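Local atomic coordinates of hypothetical protein TM0723 (Thermotoga maritima, PDB entry 1VMJ), a protein that is of unknown function but, as a member of the YjbQ (UPF0047) family, may act as a thiamin phosphate synthase. Residues 55-61 with 103-107; 22-27 with 135-141; 37-42 with 118-123. One frame throughout, in Å; residues are numbered along the deposited sequence.

Contact 1: residues 55-61 with 103-107. With NA (sodium ion), chain B; SO4 (sulfate ion), chain C.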
loop_
_atom_site.group_PDB
_atom_site.type_symbol
_atom_site.label_atom_id
_atom_site.label_comp_id
_atom_site.label_asym_id
_atom_site.label_seq_id
_atom_site.Cartn_x
_atom_site.Cartn_y
_atom_site.Cartn_z
ATOM N N ALA A 55 -9.174 -0.620 6.163
ATOM C CA ALA A 55 -10.575 -0.815 5.837
ATOM C C ALA A 55 -10.856 -2.314 5.890
ATOM O O ALA A 55 -10.139 -3.093 5.274
ATOM C CB ALA A 55 -10.853 -0.267 4.482
ATOM N N MET A 56 -11.913 -2.700 6.602
ATOM C CA MET A 56 -12.316 -4.101 6.690
ATOM C C MET A 56 -13.243 -4.481 5.552
ATOM O O MET A 56 -13.585 -5.644 5.392
ATOM C CB MET A 56 -12.995 -4.373 8.015
ATOM C CG MET A 56 -12.108 -4.066 9.184
ATOM S SD MET A 56 -12.782 -4.605 10.776
ATOM C CE MET A 56 -12.345 -6.333 10.812
ATOM N N HIS A 57 -13.646 -3.492 4.775
ATOM C CA HIS A 57 -14.503 -3.685 3.599
ATOM C C HIS A 57 -13.691 -3.418 2.361
ATOM O O HIS A 57 -12.755 -2.623 2.364
ATOM C CB HIS A 57 -15.726 -2.780 3.717
ATOM C CG HIS A 57 -16.601 -3.170 4.857
ATOM N ND1 HIS A 57 -17.733 -3.940 4.716
ATOM C CD2 HIS A 57 -16.450 -2.949 6.180
ATOM C CE1 HIS A 57 -18.238 -4.177 5.921
ATOM N NE2 HIS A 57 -17.476 -3.586 6.821
ATOM N N ILE A 58 -14.052 -4.103 1.288
ATOM C CA ILE A 58 -13.238 -4.144 0.077
ATOM C C ILE A 58 -13.632 -3.074 -0.937
ATOM O O ILE A 58 -13.157 -3.090 -2.084
ATOM C CB ILE A 58 -13.234 -5.585 -0.523
ATOM C CG1 ILE A 58 -14.661 -6.038 -0.836
ATOM C CG2 ILE A 58 -12.556 -6.565 0.440
ATOM C CD1 ILE A 58 -14.752 -7.373 -1.536
ATOM N N THR A 59 -14.472 -2.140 -0.482
ATOM C CA THR A 59 -14.932 -0.991 -1.237
ATOM C C THR A 59 -14.627 0.327 -0.525
ATOM O O THR A 59 -15.262 1.356 -0.793
ATOM C CB THR A 59 -16.435 -1.077 -1.461
ATOM O OG1 THR A 59 -17.082 -1.300 -0.210
ATOM C CG2 THR A 59 -16.747 -2.206 -2.407
ATOM N N ALA A 60 -13.642 0.292 0.368
ATOM C CA ALA A 60 -13.233 1.465 1.101
ATOM C C ALA A 60 -11.750 1.402 1.406
ATOM O O ALA A 60 -11.084 0.377 1.242
ATOM C CB ALA A 60 -14.035 1.581 2.361
ATOM N N SER A 61 -11.212 2.549 1.806
ATOM C CA SER A 61 -9.771 2.732 2.006
ATOM C C SER A 61 -9.449 3.354 3.331
ATOM O O SER A 61 -10.260 4.072 3.890
ATOM C CB SER A 61 -9.207 3.681 0.937
ATOM O OG SER A 61 -9.290 3.094 -0.344
ATOM N N ALA A 103 -16.191 1.065 -6.792
ATOM C CA ALA A 103 -15.689 1.299 -5.443
ATOM C C ALA A 103 -14.521 0.362 -5.123
ATOM O O ALA A 103 -13.599 0.738 -4.397
ATOM C CB ALA A 103 -16.794 1.153 -4.410
ATOM N N HIS A 104 -14.554 -0.848 -5.673
ATOM C CA HIS A 104 -13.459 -1.804 -5.476
ATOM C C HIS A 104 -12.204 -1.287 -6.163
ATOM O O HIS A 104 -11.090 -1.451 -5.660
ATOM C CB HIS A 104 -13.805 -3.149 -6.077
ATOM C CG HIS A 104 -14.982 -3.816 -5.450
ATOM N ND1 HIS A 104 -14.862 -4.763 -4.455
ATOM C CD2 HIS A 104 -16.304 -3.708 -5.711
ATOM C CE1 HIS A 104 -16.063 -5.189 -4.115
ATOM N NE2 HIS A 104 -16.954 -4.570 -4.859
ATOM N N LEU A 105 -12.391 -0.662 -7.322
ATOM C CA LEU A 105 -11.284 -0.049 -8.077
ATOM C C LEU A 105 -10.737 1.223 -7.413
ATOM O O LEU A 105 -9.529 1.362 -7.254
ATOM C CB LEU A 105 -11.706 0.225 -9.547
ATOM C CG LEU A 105 -12.285 -0.972 -10.288
ATOM C CD1 LEU A 105 -12.589 -0.581 -11.720
ATOM C CD2 LEU A 105 -11.437 -2.199 -10.224
ATOM N N LYS A 106 -11.623 2.127 -7.017
ATOM C CA LYS A 106 -11.226 3.355 -6.341
ATOM C C LYS A 106 -10.425 3.045 -5.075
ATOM O O LYS A 106 -9.404 3.668 -4.796
ATOM C CB LYS A 106 -12.451 4.223 -6.016
ATOM C CG LYS A 106 -13.117 4.903 -7.182
ATOM C CD LYS A 106 -14.228 5.815 -6.679
ATOM C CE LYS A 106 -14.767 6.748 -7.758
ATOM N NZ LYS A 106 -15.484 6.003 -8.797
ATOM N N ARG A 107 -10.885 2.064 -4.295
ATOM C CA ARG A 107 -10.179 1.743 -3.045
ATOM C C ARG A 107 -8.799 1.214 -3.363
ATOM O O ARG A 107 -7.865 1.447 -2.588
ATOM C CB ARG A 107 -10.991 0.787 -2.156
ATOM C CG ARG A 107 -10.596 -0.699 -2.145
ATOM C CD ARG A 107 -9.336 -0.991 -1.384
ATOM N NE ARG A 107 -9.150 -2.407 -1.058
ATOM C CZ ARG A 107 -9.559 -2.981 0.057
ATOM N NH1 ARG A 107 -10.184 -2.300 0.999
ATOM N NH2 ARG A 107 -9.324 -4.266 0.260
HETATM NA NA NA B . -18.827 -5.523 -4.665
HETATM S S SO4 C . -17.808 -4.911 1.251
HETATM O O1 SO4 C . -18.886 -4.901 2.221
HETATM O O2 SO4 C . -18.115 -5.757 0.113
HETATM O O3 SO4 C . -16.579 -5.457 1.861
HETATM O O4 SO4 C . -17.594 -3.545 0.867
HETATM O O HOH W 1 -10.073 -4.716 2.996
HETATM O O HOH W 2 -20.765 -6.180 -4.441
HETATM O O HOH W 3 -18.131 -7.407 -3.664
HETATM O O HOH W 4 -19.028 -5.116 -2.522
#
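Helix 101-110 packs here against the turn that joins strand 49-55 to strand 60-65, in the YjbQ (UPF0047) fold. The contact is buried and holds part of a metal site. Along the helix, Ala103 comes first. Its CB lies 3.7 Å from Thr59 CB. The CA atoms of Thr59 and His104 are 4.6 Å apart. His104 follows. Thr59 CG2 sits over the face of its imidazole, 3.5 Å from the ring centroid, a CH-pi contact. Ile58 CD1 reaches His104 CE1 at 3.6 Å. These contacts flank the ring. Its NE2 binds the sodium ion at 2.1 Å, and ND1 is hydrogen-bonded to Asn65 of the second subunit. His93, Asn100 and three waters complete the metal site. The facing turn binds a sulfate, probably from the crystallisation liquor, through His57 ND1 (2.9 Å to O1), Ile58 N (2.9 Å to O3) and Thr59 OG1 (2.5 Å to O4). Water 4, a sodium ligand, donates to sulfate O2 at 2.9 Å, so the two sites adjoin. The turn could bind an anionic group. Arg107 ends the segment and reaches into the turn, with Ile58 CA over one face of its guanidinium. Water 1 bridges Arg107 NH2 (2.9 Å) and Ala55 O (2.8 Å). Arg107 NH2 also donates a hydrogen bond to Ile64 O of the second subunit. Arg107 NH1 donates to Ala60 O at 2.8 Å.

Contact 2: residues 22-27 with 135-141. With SO4 (sulfate ion), chain C.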
loop_
_atom_site.group_PDB
_atom_site.type_symbol
_atom_site.label_atom_id
_atom_site.label_comp_id
_atom_site.label_asym_id
_atom_site.label_seq_id
_atom_site.Cartn_x
_atom_site.Cartn_y
_atom_site.Cartn_z
ATOM N N PHE A 22 -18.392 3.336 10.655
ATOM C CA PHE A 22 -18.849 4.490 9.872
ATOM C C PHE A 22 -20.138 4.126 9.166
ATOM O O PHE A 22 -20.391 2.978 8.837
ATOM C CB PHE A 22 -17.768 4.924 8.869
ATOM C CG PHE A 22 -16.479 5.217 9.522
ATOM C CD1 PHE A 22 -16.238 6.464 10.069
ATOM C CD2 PHE A 22 -15.546 4.203 9.722
ATOM C CE1 PHE A 22 -15.071 6.725 10.744
ATOM C CE2 PHE A 22 -14.381 4.457 10.387
ATOM C CZ PHE A 22 -14.133 5.705 10.897
ATOM N N HIS A 23 -20.989 5.128 8.987
ATOM C CA HIS A 23 -22.192 4.989 8.186
ATOM C C HIS A 23 -22.363 6.327 7.494
ATOM O O HIS A 23 -22.930 7.264 8.066
ATOM C CB HIS A 23 -23.407 4.667 9.058
ATOM C CG HIS A 23 -24.646 4.301 8.287
ATOM N ND1 HIS A 23 -25.399 5.224 7.594
ATOM C CD2 HIS A 23 -25.238 3.102 8.076
ATOM C CE1 HIS A 23 -26.414 4.611 7.011
ATOM N NE2 HIS A 23 -26.344 3.323 7.291
ATOM N N THR A 24 -21.827 6.467 6.287
ATOM C CA THR A 24 -21.787 7.764 5.659
ATOM C C THR A 24 -23.147 8.141 5.074
ATOM O O THR A 24 -23.918 7.288 4.646
ATOM C CB THR A 24 -20.727 7.801 4.567
ATOM O OG1 THR A 24 -21.062 6.852 3.547
ATOM C CG2 THR A 24 -19.368 7.454 5.160
ATOM N N LYS A 25 -23.403 9.444 5.026
ATOM C CA LYS A 25 -24.649 9.966 4.483
ATOM C C LYS A 25 -24.742 9.721 2.973
ATOM O O LYS A 25 -25.829 9.472 2.433
ATOM C CB LYS A 25 -24.745 11.464 4.775
ATOM C CG LYS A 25 -25.975 12.136 4.171
ATOM C CD LYS A 25 -26.124 13.577 4.643
ATOM C CE LYS A 25 -27.217 14.292 3.859
ATOM N NZ LYS A 25 -27.759 15.468 4.601
ATOM N N ARG A 26 -23.600 9.796 2.301
ATOM C CA ARG A 26 -23.561 9.656 0.852
ATOM C C ARG A 26 -22.688 8.478 0.436
ATOM O O ARG A 26 -21.999 7.860 1.234
ATOM C CB ARG A 26 -23.026 10.943 0.235
ATOM C CG ARG A 26 -23.759 12.207 0.730
ATOM C CD ARG A 26 -23.337 13.479 -0.003
ATOM N NE ARG A 26 -24.205 14.622 0.318
ATOM C CZ ARG A 26 -24.089 15.416 1.389
ATOM N NH1 ARG A 26 -23.134 15.215 2.293
ATOM N NH2 ARG A 26 -24.941 16.423 1.564
ATOM N N ARG A 27 -22.702 8.187 -0.848
ATOM C CA ARG A 27 -21.966 7.054 -1.394
ATOM C C ARG A 27 -20.454 7.149 -1.152
ATOM O O ARG A 27 -19.802 6.141 -0.828
ATOM C CB ARG A 27 -22.223 6.952 -2.907
ATOM C CG ARG A 27 -21.655 5.718 -3.561
ATOM C CD ARG A 27 -21.884 5.775 -5.041
ATOM N NE ARG A 27 -21.217 4.694 -5.757
ATOM C CZ ARG A 27 -21.815 3.581 -6.150
ATOM N NH1 ARG A 27 -23.099 3.381 -5.897
ATOM N NH2 ARG A 27 -21.124 2.660 -6.818
ATOM N N GLU A 135 -14.447 6.364 2.031
ATOM C CA GLU A 135 -15.621 5.580 1.722
ATOM C C GLU A 135 -15.971 5.705 0.247
ATOM O O GLU A 135 -16.156 6.814 -0.228
ATOM C CB GLU A 135 -16.813 6.083 2.562
ATOM C CG GLU A 135 -18.094 5.289 2.341
ATOM C CD GLU A 135 -17.903 3.838 2.681
ATOM O OE1 GLU A 135 -18.028 3.485 3.884
ATOM O OE2 GLU A 135 -17.611 3.066 1.747
ATOM N N PHE A 136 -16.067 4.580 -0.471
ATOM C CA PHE A 136 -16.471 4.600 -1.871
ATOM C C PHE A 136 -17.806 3.914 -2.155
ATOM O O PHE A 136 -18.283 3.943 -3.277
ATOM C CB PHE A 136 -15.339 4.054 -2.747
ATOM C CG PHE A 136 -14.059 4.812 -2.559
ATOM C CD1 PHE A 136 -14.018 6.155 -2.856
ATOM C CD2 PHE A 136 -12.928 4.222 -2.028
ATOM C CE1 PHE A 136 -12.868 6.890 -2.650
ATOM C CE2 PHE A 136 -11.785 4.956 -1.829
ATOM C CZ PHE A 136 -11.777 6.301 -2.142
ATOM N N ASP A 137 -18.377 3.266 -1.137
ATOM C CA ASP A 137 -19.699 2.637 -1.269
ATOM C C ASP A 137 -20.396 2.627 0.095
ATOM O O ASP A 137 -20.590 1.583 0.724
ATOM C CB ASP A 137 -19.574 1.219 -1.845
ATOM C CG ASP A 137 -20.934 0.527 -2.004
ATOM O OD1 ASP A 137 -21.925 1.231 -2.349
ATOM O OD2 ASP A 137 -21.016 -0.706 -1.760
ATOM N N GLY A 138 -20.756 3.826 0.519
ATOM C CA GLY A 138 -21.246 4.061 1.877
ATOM C C GLY A 138 -22.748 3.939 2.048
ATOM O O GLY A 138 -23.387 3.164 1.364
ATOM N N MET A 139 -23.291 4.697 3.001
ATOM C CA MET A 139 -24.711 4.605 3.370
ATOM C C MET A 139 -25.077 3.240 3.936
ATOM O O MET A 139 -26.219 2.794 3.823
ATOM C CB MET A 139 -25.629 4.977 2.200
ATOM C CG MET A 139 -25.264 6.309 1.621
ATOM S SD MET A 139 -26.322 6.868 0.264
ATOM C CE MET A 139 -26.141 5.573 -0.928
ATOM N N ARG A 140 -24.106 2.591 4.574
ATOM C CA ARG A 140 -24.323 1.335 5.280
ATOM C C ARG A 140 -23.193 1.229 6.288
ATOM O O ARG A 140 -22.151 1.851 6.099
ATOM C CB ARG A 140 -24.327 0.159 4.319
ATOM C CG ARG A 140 -23.067 0.001 3.497
ATOM C CD ARG A 140 -23.218 -1.144 2.512
ATOM N NE ARG A 140 -22.138 -1.235 1.531
ATOM C CZ ARG A 140 -21.097 -2.053 1.608
ATOM N NH1 ARG A 140 -20.954 -2.879 2.631
ATOM N NH2 ARG A 140 -20.180 -2.039 0.660
ATOM N N PRO A 141 -23.387 0.436 7.363
ATOM C CA PRO A 141 -22.373 0.372 8.411
ATOM C C PRO A 141 -21.129 -0.380 7.959
ATOM O O PRO A 141 -21.205 -1.533 7.523
ATOM C CB PRO A 141 -23.080 -0.390 9.542
ATOM C CG PRO A 141 -24.059 -1.266 8.824
ATOM C CD PRO A 141 -24.544 -0.431 7.671
HETATM S S SO4 C . -17.808 -4.911 1.251
HETATM O O1 SO4 C . -18.886 -4.901 2.221
HETATM O O2 SO4 C . -18.115 -5.757 0.113
HETATM O O3 SO4 C . -16.579 -5.457 1.861
HETATM O O4 SO4 C . -17.594 -3.545 0.867
HETATM O O HOH W 5 -20.531 4.003 5.303
HETATM O O HOH W 6 -18.339 5.016 -5.774
#
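The facing loop leaves Gly138 no room for a side chain: an ideal CB would lie 1.9 Å from Thr24 OG1 and 2.9 Å from Arg26 O. The two segments are connecting loops of the YjbQ fold. Residues 22-27 join strand 14-22 to strand 29-32, and residues 135-141 join strand 130-135 to strand 142-150. The contact therefore ties together two passages between the same two sheets. Thr24 is central. Its OG1 donates to Arg26 O at 2.7 Å and accepts from Met139 N at 3.1 Å, so one hydroxyl joins a bond within its own loop to a bond across to the facing backbone. Met139 takes a left-handed conformation, and its CG lies 3.3 Å from Lys25 O. At the outer end, the face of the His23 ring lies on the backbone of Met139 and Arg140. Water 5 fills the gap between the loops, bonded to Thr24 N, Glu135 OE1 and Arg140 O. Arg27 forms salt bridges with Asp99 and Asp102, while Glu135 pairs with Lys142. Asp137 OD2 holds Arg140 NH2 in a 2.9 Å salt bridge. Arg140 then grips the sulfate, with NH1 2.9 Å from O1 and NH2 3.0 Å from O4. This connects the loop pair to the anion site. Farther along the loop from Thr24, Gly138 N donates to Arg27 O at 2.8 Å.

Contact 3: residues 37-42 with 118-123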
loop_
_atom_site.group_PDB
_atom_site.type_symbol
_atom_site.label_atom_id
_atom_site.label_comp_id
_atom_site.label_asym_id
_atom_site.label_seq_id
_atom_site.Cartn_x
_atom_site.Cartn_y
_atom_site.Cartn_z
ATOM N N LEU A 37 -7.495 7.572 16.003
ATOM C CA LEU A 37 -6.247 6.823 16.112
ATOM C C LEU A 37 -5.357 7.312 17.268
ATOM O O LEU A 37 -4.770 6.521 18.001
ATOM C CB LEU A 37 -5.498 6.816 14.774
ATOM C CG LEU A 37 -5.882 5.679 13.831
ATOM C CD1 LEU A 37 -7.308 5.685 13.445
ATOM C CD2 LEU A 37 -4.998 5.788 12.594
ATOM N N GLU A 38 -5.305 8.621 17.464
ATOM C CA GLU A 38 -4.564 9.185 18.588
ATOM C C GLU A 38 -5.090 8.626 19.919
ATOM O O GLU A 38 -4.302 8.282 20.814
ATOM C CB GLU A 38 -4.675 10.710 18.560
ATOM C CG GLU A 38 -3.868 11.319 17.422
ATOM C CD GLU A 38 -4.025 12.829 17.294
ATOM O OE1 GLU A 38 -5.104 13.371 17.609
ATOM O OE2 GLU A 38 -3.057 13.466 16.840
ATOM N N GLU A 39 -6.416 8.523 20.033
ATOM C CA GLU A 39 -7.016 7.995 21.262
ATOM C C GLU A 39 -6.752 6.478 21.414
ATOM O O GLU A 39 -6.502 6.004 22.504
ATOM C CB GLU A 39 -8.513 8.305 21.307
ATOM C CG GLU A 39 -9.236 7.778 22.515
ATOM C CD GLU A 39 -8.806 8.412 23.808
ATOM O OE1 GLU A 39 -7.986 9.362 23.816
ATOM O OE2 GLU A 39 -9.307 7.937 24.839
ATOM N N CYS A 40 -6.770 5.730 20.314
ATOM C CA CYS A 40 -6.345 4.314 20.341
ATOM C C CYS A 40 -4.938 4.171 20.868
ATOM O O CYS A 40 -4.654 3.344 21.748
ATOM C CB CYS A 40 -6.396 3.685 18.953
ATOM S SG CYS A 40 -8.053 3.491 18.235
ATOM N N VAL A 41 -4.041 4.987 20.332
ATOM C CA VAL A 41 -2.633 4.896 20.716
ATOM C C VAL A 41 -2.526 5.224 22.197
ATOM O O VAL A 41 -1.839 4.537 22.954
ATOM C CB VAL A 41 -1.732 5.798 19.847
ATOM C CG1 VAL A 41 -0.333 5.821 20.415
ATOM C CG2 VAL A 41 -1.713 5.276 18.435
ATOM N N ARG A 42 -3.240 6.262 22.620
ATOM C CA ARG A 42 -3.129 6.704 24.000
ATOM C C ARG A 42 -3.602 5.594 24.930
ATOM O O ARG A 42 -2.903 5.235 25.879
ATOM C CB ARG A 42 -3.956 7.970 24.234
ATOM C CG ARG A 42 -3.750 8.553 25.607
ATOM C CD ARG A 42 -4.853 9.454 26.032
ATOM N NE ARG A 42 -6.120 8.744 26.166
ATOM C CZ ARG A 42 -6.423 7.879 27.129
ATOM N NH1 ARG A 42 -5.584 7.633 28.128
ATOM N NH2 ARG A 42 -7.601 7.267 27.098
ATOM N N ILE A 118 4.749 3.863 16.025
ATOM C CA ILE A 118 4.491 4.439 17.339
ATOM C C ILE A 118 5.831 4.644 18.004
ATOM O O ILE A 118 6.602 3.693 18.181
ATOM C CB ILE A 118 3.580 3.530 18.193
ATOM C CG1 ILE A 118 2.279 3.212 17.441
ATOM C CG2 ILE A 118 3.302 4.159 19.542
ATOM C CD1 ILE A 118 1.540 4.389 16.931
ATOM N N THR A 119 6.087 5.887 18.400
ATOM C CA THR A 119 7.338 6.282 19.005
ATOM C C THR A 119 7.019 7.171 20.190
ATOM O O THR A 119 6.265 8.120 20.065
ATOM C CB THR A 119 8.191 7.036 17.997
ATOM O OG1 THR A 119 8.494 6.165 16.902
ATOM C CG2 THR A 119 9.476 7.483 18.605
ATOM N N ASP A 120 7.579 6.853 21.345
ATOM C CA ASP A 120 7.317 7.611 22.571
ATOM C C ASP A 120 5.806 7.883 22.792
ATOM O O ASP A 120 5.377 9.015 23.050
ATOM C CB ASP A 120 8.118 8.911 22.554
ATOM C CG ASP A 120 8.272 9.513 23.940
ATOM O OD1 ASP A 120 8.068 8.796 24.946
ATOM O OD2 ASP A 120 8.584 10.716 24.017
ATOM N N ARG A 121 5.014 6.818 22.678
ATOM C CA ARG A 121 3.567 6.841 22.896
ATOM C C ARG A 121 2.733 7.620 21.871
ATOM O O ARG A 121 1.543 7.857 22.100
ATOM C CB ARG A 121 3.242 7.308 24.316
ATOM C CG ARG A 121 3.708 6.352 25.419
ATOM C CD ARG A 121 2.923 6.592 26.689
ATOM N NE ARG A 121 1.501 6.243 26.546
ATOM C CZ ARG A 121 0.521 6.764 27.295
ATOM N NH1 ARG A 121 0.779 7.645 28.277
ATOM N NH2 ARG A 121 -0.734 6.392 27.076
ATOM N N LYS A 122 3.312 7.988 20.731
ATOM C CA LYS A 122 2.571 8.769 19.759
ATOM C C LYS A 122 2.794 8.239 18.377
ATOM O O LYS A 122 3.856 7.685 18.086
ATOM C CB LYS A 122 3.043 10.222 19.770
ATOM C CG LYS A 122 2.878 10.951 21.093
ATOM C CD LYS A 122 1.427 11.095 21.487
ATOM C CE LYS A 122 1.253 11.786 22.829
ATOM N NZ LYS A 122 1.678 13.199 22.720
ATOM N N MET A 123 1.823 8.475 17.504
ATOM C CA MET A 123 2.016 8.230 16.085
ATOM C C MET A 123 3.164 9.109 15.597
ATOM O O MET A 123 3.214 10.303 15.913
ATOM C CB MET A 123 0.758 8.546 15.295
ATOM C CG MET A 123 -0.307 7.484 15.511
ATOM S SD MET A 123 -1.711 7.669 14.396
ATOM C CE MET A 123 -2.444 9.123 15.119
HETATM O O HOH W 7 0.434 4.784 24.539
#
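Val41 lies over the hairpin and overlaps both of its strands. Its CG2 is 3.7 Å from Ile118 CD1 on one strand and 3.9 Å from Met123 CG on the other. Its CG1 comes within 3.2 Å of Arg121 O in the turn between them. The contact is a helix packed on a beta hairpin. The hairpin is closed by a type I' turn from Thr119 to Lys122. Asp120 and Arg121 occupy the turn with positive phi, and Thr119 and Lys122 pair through two backbone bonds: Thr119 N to Lys122 O at 2.9 Å and Lys122 N to Thr119 O at 3.0 Å. One helical turn before Val41, Leu37 and Glu38 meet the end of Met123. Met123 CE is 3.8 Å from Leu37 CB and 3.5 Å from Glu38 CG, so the long thioether lies along the helix surface. Polar contacts lie at the turn end of the hairpin. Arg121 reaches back to the helix, where NH2 makes a weak hydrogen bond of 2.7 Å to Arg42 O. Water 7 joins Arg121 NE (2.7 Å) to Val41 O (2.8 Å). The Arg42 side chain is turned to its own helix and forms a salt bridge with Glu39, NH2 to OE2 at 2.9 Å. Lys147 of the third subunit hydrogen-bonds Ile118 O and Thr119 OG1. In the fold, helix 34-44 lies on the five-stranded antiparallel sheet, and strand 122-123 is its outermost strand on this side within the chain. Leu37 and Val41 also rest on Leu51 of strand 49-55, and on Val146 and Ile148 of strand 142-150 respectively.

Contacts 1 and 2 form one region around the sulfate. Their centres are 11 Å apart and they touch directly: Thr59 O is 3.3 Å from Phe136 CB, and Ala103 CB is 3.4 Å from Phe136 O. Residues 55-61 and Arg140 of contact 2 bind the same sulfate. The sodium is bound by His104 of contact 1, and the Asp137 side chain of contact 2 lies about 6 Å from that same ion. Contact 3 is remote. Its centre is 25 Å from that of contact 1 and 27 Å from that of contact 2, across the centre of the chain. Along the sequence, contact 1 is nested within contact 3, and contact 3 within contact 2.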